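Side-chain contacts in proline iminopeptidase (Streptomyces halstedii, PDB 3WMR), which is an amidohydrolase of the alpha/beta hydrolase fold acting on polyketide substrates, and probably related in activity to enzymes that release N-terminal proline from peptides: residues T88-P91 and F97-V100; A167-D172 and Y199-C204. All coordinates share one frame; numbering follows the deposited sequence.

In the fold
Contact 1 precedes contact 2 along the chain; their centres are 31 Å apart and their nearest atoms about 18 Å, so they do not touch. Contact 1 folds together two parts of the loop joining strand 76-80 to helix 100-113. Contact 2 belongs to the helical insertion between strands 143-149 and 258-263, and W98 of contact 1 packs on helix 225-230 of that same insertion. Contact 1 lies away from the predicted catalytic residues, with the W98 side chain about 10 Å from a bound 1-ethoxy-2-(2-ethoxyethoxy)ethane; the R201 side chain of contact 2 is about 10 Å from those of H293 and D266, two of these residues. Contact 1 is apolar, whereas contact 2 turns on an arginine-carbonyl hydrogen bond.

Contact 1 (T88-P91 and F97-V100)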
loop_
_atom_site.group_PDB
_atom_site.type_symbol
_atom_site.label_atom_id
_atom_site.label_comp_id
_atom_site.label_asym_id
_atom_site.label_seq_id
_atom_site.Cartn_x
_atom_site.Cartn_y
_atom_site.Cartn_z
ATOM N N THR A 88 -7.724 3.266 16.323
ATOM C CA THR A 88 -7.372 2.755 17.647
ATOM C C THR A 88 -5.989 2.085 17.609
ATOM O O THR A 88 -5.725 1.237 16.755
ATOM C CB THR A 88 -8.423 1.741 18.169
ATOM O OG1 THR A 88 -9.741 2.283 18.015
ATOM C CG2 THR A 88 -8.193 1.406 19.648
ATOM N N HIS A 89 -5.112 2.493 18.526
ATOM C CA HIS A 89 -3.822 1.835 18.730
ATOM C C HIS A 89 -3.997 0.714 19.730
ATOM O O HIS A 89 -4.693 0.877 20.723
ATOM C CB HIS A 89 -2.785 2.831 19.231
ATOM C CG HIS A 89 -2.455 3.886 18.229
ATOM N ND1 HIS A 89 -1.202 4.021 17.676
ATOM C CD2 HIS A 89 -3.227 4.832 17.647
ATOM C CE1 HIS A 89 -1.212 5.015 16.807
ATOM N NE2 HIS A 89 -2.429 5.526 16.774
ATOM N N LEU A 90 -3.391 -0.433 19.444
ATOM C CA LEU A 90 -3.454 -1.587 20.329
ATOM C C LEU A 90 -2.041 -2.141 20.536
ATOM O O LEU A 90 -1.736 -3.250 20.096
ATOM C CB LEU A 90 -4.369 -2.667 19.744
ATOM C CG LEU A 90 -5.816 -2.281 19.417
ATOM C CD1 LEU A 90 -5.907 -1.387 18.190
ATOM C CD2 LEU A 90 -6.659 -3.532 19.197
ATOM N N PRO A 91 -1.174 -1.371 21.224
ATOM C CA PRO A 91 0.221 -1.788 21.425
ATOM C C PRO A 91 0.376 -3.176 22.044
ATOM O O PRO A 91 1.352 -3.855 21.755
ATOM C CB PRO A 91 0.779 -0.725 22.379
ATOM C CG PRO A 91 -0.107 0.455 22.221
ATOM C CD PRO A 91 -1.467 -0.091 21.895
ATOM N N PHE A 97 -3.470 -11.598 16.719
ATOM C CA PHE A 97 -4.514 -10.581 16.548
ATOM C C PHE A 97 -4.408 -9.840 15.211
ATOM O O PHE A 97 -5.424 -9.423 14.659
ATOM C CB PHE A 97 -4.461 -9.554 17.678
ATOM C CG PHE A 97 -5.499 -8.469 17.568
ATOM C CD1 PHE A 97 -5.174 -7.230 17.021
ATOM C CD2 PHE A 97 -6.803 -8.683 18.007
ATOM C CE1 PHE A 97 -6.129 -6.230 16.912
ATOM C CE2 PHE A 97 -7.758 -7.686 17.907
ATOM C CZ PHE A 97 -7.419 -6.456 17.359
ATOM N N TRP A 98 -3.185 -9.660 14.716
ATOM C CA TRP A 98 -2.954 -8.878 13.509
ATOM C C TRP A 98 -2.989 -9.783 12.286
ATOM O O TRP A 98 -1.968 -10.331 11.860
ATOM C CB TRP A 98 -1.627 -8.120 13.608
ATOM C CG TRP A 98 -1.613 -7.142 14.746
ATOM C CD1 TRP A 98 -0.848 -7.210 15.881
ATOM C CD2 TRP A 98 -2.418 -5.966 14.879
ATOM N NE1 TRP A 98 -1.121 -6.143 16.702
ATOM C CE2 TRP A 98 -2.078 -5.361 16.111
ATOM C CE3 TRP A 98 -3.382 -5.355 14.074
ATOM C CZ2 TRP A 98 -2.670 -4.175 16.552
ATOM C CZ3 TRP A 98 -3.974 -4.175 14.519
ATOM C CH2 TRP A 98 -3.615 -3.601 15.743
ATOM N N THR A 99 -4.181 -9.928 11.724
ATOM C CA THR A 99 -4.411 -10.846 10.632
ATOM C C THR A 99 -4.934 -10.104 9.416
ATOM O O THR A 99 -5.426 -8.980 9.521
ATOM C CB THR A 99 -5.482 -11.868 11.025
ATOM O OG1 THR A 99 -6.681 -11.158 11.364
ATOM C CG2 THR A 99 -5.011 -12.685 12.223
ATOM N N VAL A 100 -4.816 -10.751 8.267
ATOM C CA VAL A 100 -5.421 -10.258 7.050
ATOM C C VAL A 100 -6.950 -10.160 7.216
ATOM O O VAL A 100 -7.564 -9.207 6.753
ATOM C CB VAL A 100 -5.067 -11.164 5.846
ATOM C CG1 VAL A 100 -5.708 -10.639 4.566
ATOM C CG2 VAL A 100 -3.555 -11.291 5.701
#
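L90 meets F97 and W98 through two different parts of its side chain, and the contact is built from apolar packing without a hydrogen bond across it. One methyl serves F97: L90 CD2 lies 3.5 Å from F97 CZ, approaching the ring at a slant, and the two side chains cross at about a right angle. The rest serves W98, with L90 CB 3.9 Å from W98 CZ2 and L90 CD1 4.0 Å from W98 CH2, both on the six-membered end of the indole. In L90, chi1 (-57°) turns CG away from its own carbonyl carbon, and chi2 (72°) then parts the methyls, CD2 toward F97 and CD1 toward W98.

Among the aromatic groups, the F97 edge is directed at an indole face: F97 CD1 sits 3.6 Å above the W98 plane, over its centre. F97 reaches this position with CG anti to its own backbone N (chi1 180°), which brings its ring back over the neighbouring side chain.

L90 O lies in the indole plane, at the edge, 3.8 Å from W98 CZ2, while W98 NE1 donates a hydrogen bond to K93 O in the intervening loop. K93 also makes a cation-pi interaction with F97. Through W98, which touches V226 and M230, this loop between strand 76-80 and helix 100-113 packs against helix 225-230, part of the helical insertion of the alpha/beta hydrolase fold.

With 136 Å² buried between the segments, the chemistry implies that the two parts of the loop are held together by apolar contact, without a hydrogen bond between them, while the bond from NE1 to K93 O, with F97 over one face, is likely to restrict rotation of the indole.

Contact 2 (A167-D172 and Y199-C204); sequences ALLPPD and YDRHVC
This is a partly buried contact of one arginine with a loop, located in the helical insertion of the fold: R201, near the end of helix 189-202, reaches the L168-P170 link between helices 155-166 and 171-183. The evidence is a single hydrogen bond, from R201 NH1 to L168 O, 3.0 Å long and fairly straight at 160°. L168 O lies near the guanidinium plane, at its edge, yet NH1 stands well above the carbonyl plane, 64° out of it. The reach comes from a chain extended from CG to NE.

Apolar atoms complete the setting. L169 CD2 is 3.8 Å above one guanidinium face, toward its rim, the leucine and the arginine running antiparallel alongside one another, and P170 CD lies 3.9 Å from R201 NH2. At the root of the arginine, CB sits 3.4 Å above the centre of the H202 ring. With an alanine here the guanidinium is gone, and the loop at L168-P170 is likely to lose its hydrogen-bonded tie to helix 189-202, with a gap opened beside L169 CD2.

Helices inserted between strands 143-149 and 258-263, as here, form the cap typical of peptidase S33 enzymes of the alpha/beta hydrolase fold.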
loop_
_atom_site.group_PDB
_atom_site.type_symbol
_atom_site.label_atom_id
_atom_site.label_comp_id
_atom_site.label_asym_id
_atom_site.label_seq_id
_atom_site.Cartn_x
_atom_site.Cartn_y
_atom_site.Cartn_z
ATOM N N ALA A 167 21.971 -7.544 -3.856
ATOM C CA ALA A 167 23.219 -7.922 -4.545
ATOM C C ALA A 167 23.753 -6.860 -5.527
ATOM O O ALA A 167 24.899 -6.949 -5.954
ATOM C CB ALA A 167 23.034 -9.252 -5.281
ATOM N N LEU A 168 22.920 -5.895 -5.921
ATOM C CA LEU A 168 23.358 -4.777 -6.792
ATOM C C LEU A 168 23.797 -3.544 -6.002
ATOM O O LEU A 168 24.256 -2.556 -6.582
ATOM C CB LEU A 168 22.246 -4.398 -7.778
ATOM C CG LEU A 168 21.855 -5.498 -8.769
ATOM C CD1 LEU A 168 20.537 -5.169 -9.451
ATOM C CD2 LEU A 168 22.956 -5.723 -9.807
ATOM N N LEU A 169 23.660 -3.591 -4.679
ATOM C CA LEU A 169 24.187 -2.528 -3.823
ATOM C C LEU A 169 25.701 -2.645 -3.719
ATOM O O LEU A 169 26.248 -3.712 -4.015
ATOM C CB LEU A 169 23.574 -2.619 -2.427
ATOM C CG LEU A 169 22.073 -2.344 -2.353
ATOM C CD1 LEU A 169 21.581 -2.626 -0.952
ATOM C CD2 LEU A 169 21.754 -0.902 -2.741
ATOM N N PRO A 170 26.382 -1.569 -3.278
ATOM C CA PRO A 170 27.828 -1.662 -3.034
ATOM C C PRO A 170 28.176 -2.770 -2.024
ATOM O O PRO A 170 27.398 -3.024 -1.094
ATOM C CB PRO A 170 28.190 -0.283 -2.470
ATOM C CG PRO A 170 27.116 0.622 -2.954
ATOM C CD PRO A 170 25.868 -0.213 -3.015
ATOM N N PRO A 171 29.320 -3.446 -2.218
ATOM C CA PRO A 171 29.673 -4.545 -1.313
ATOM C C PRO A 171 29.633 -4.168 0.175
ATOM O O PRO A 171 29.086 -4.923 0.973
ATOM C CB PRO A 171 31.092 -4.912 -1.762
ATOM C CG PRO A 171 31.095 -4.588 -3.218
ATOM C CD PRO A 171 30.280 -3.330 -3.336
ATOM N N ASP A 172 30.159 -3.003 0.539
ATOM C CA ASP A 172 30.164 -2.576 1.945
ATOM C C ASP A 172 28.757 -2.398 2.520
ATOM O O ASP A 172 28.525 -2.690 3.695
ATOM C CB ASP A 172 31.004 -1.289 2.160
ATOM C CG ASP A 172 30.374 -0.047 1.545
ATOM O OD1 ASP A 172 29.951 -0.098 0.369
ATOM O OD2 ASP A 172 30.334 1.008 2.224
ATOM N N TYR A 199 16.621 2.363 -0.117
ATOM C CA TYR A 199 15.404 3.169 -0.227
ATOM C C TYR A 199 15.576 4.230 -1.311
ATOM O O TYR A 199 14.672 4.442 -2.121
ATOM C CB TYR A 199 15.014 3.819 1.112
ATOM C CG TYR A 199 14.168 2.947 2.060
ATOM C CD1 TYR A 199 14.528 1.640 2.351
ATOM C CD2 TYR A 199 13.050 3.469 2.698
ATOM C CE1 TYR A 199 13.755 0.848 3.218
ATOM C CE2 TYR A 199 12.289 2.708 3.584
ATOM C CZ TYR A 199 12.644 1.401 3.837
ATOM O OH TYR A 199 11.886 0.675 4.714
ATOM N N ASP A 200 16.744 4.871 -1.338
ATOM C CA ASP A 200 17.024 5.915 -2.324
ATOM C C ASP A 200 16.929 5.393 -3.755
ATOM O O ASP A 200 16.726 6.177 -4.664
ATOM C CB ASP A 200 18.413 6.542 -2.114
ATOM C CG ASP A 200 18.564 7.235 -0.767
ATOM O OD1 ASP A 200 17.555 7.524 -0.095
ATOM O OD2 ASP A 200 19.716 7.509 -0.369
ATOM N N ARG A 201 17.061 4.079 -3.976
ATOM C CA ARG A 201 16.932 3.552 -5.338
ATOM C C ARG A 201 15.531 3.063 -5.651
ATOM O O ARG A 201 15.015 3.282 -6.766
ATOM C CB ARG A 201 17.887 2.390 -5.580
ATOM C CG ARG A 201 19.354 2.761 -5.549
ATOM C CD ARG A 201 20.193 1.535 -5.858
ATOM N NE ARG A 201 21.632 1.791 -5.771
ATOM C CZ ARG A 201 22.563 0.903 -6.092
ATOM N NH1 ARG A 201 22.222 -0.309 -6.519
ATOM N NH2 ARG A 201 23.842 1.215 -5.967
ATOM N N HIS A 202 14.942 2.354 -4.683
ATOM C CA HIS A 202 13.755 1.537 -4.928
ATOM C C HIS A 202 12.511 1.888 -4.102
ATOM O O HIS A 202 11.439 1.341 -4.379
ATOM C CB HIS A 202 14.096 0.055 -4.712
ATOM C CG HIS A 202 15.308 -0.401 -5.456
ATOM N ND1 HIS A 202 16.486 -0.735 -4.821
ATOM C CD2 HIS A 202 15.538 -0.573 -6.778
ATOM C CE1 HIS A 202 17.388 -1.082 -5.718
ATOM N NE2 HIS A 202 16.839 -0.993 -6.913
ATOM N N VAL A 203 12.609 2.793 -3.126
ATOM C CA VAL A 203 11.430 3.116 -2.300
ATOM C C VAL A 203 10.939 4.547 -2.529
ATOM O O VAL A 203 9.748 4.773 -2.770
ATOM C CB VAL A 203 11.672 2.850 -0.803
ATOM C CG1 VAL A 203 10.486 3.311 0.022
ATOM C CG2 VAL A 203 11.907 1.356 -0.546
ATOM N N CYS A 204 11.857 5.506 -2.424
ATOM C CA CYS A 204 11.557 6.907 -2.680
ATOM C C CYS A 204 12.822 7.603 -3.159
ATOM O O CYS A 204 13.741 7.871 -2.371
ATOM C CB CYS A 204 11.040 7.607 -1.416
ATOM S SG CYS A 204 10.570 9.344 -1.698
#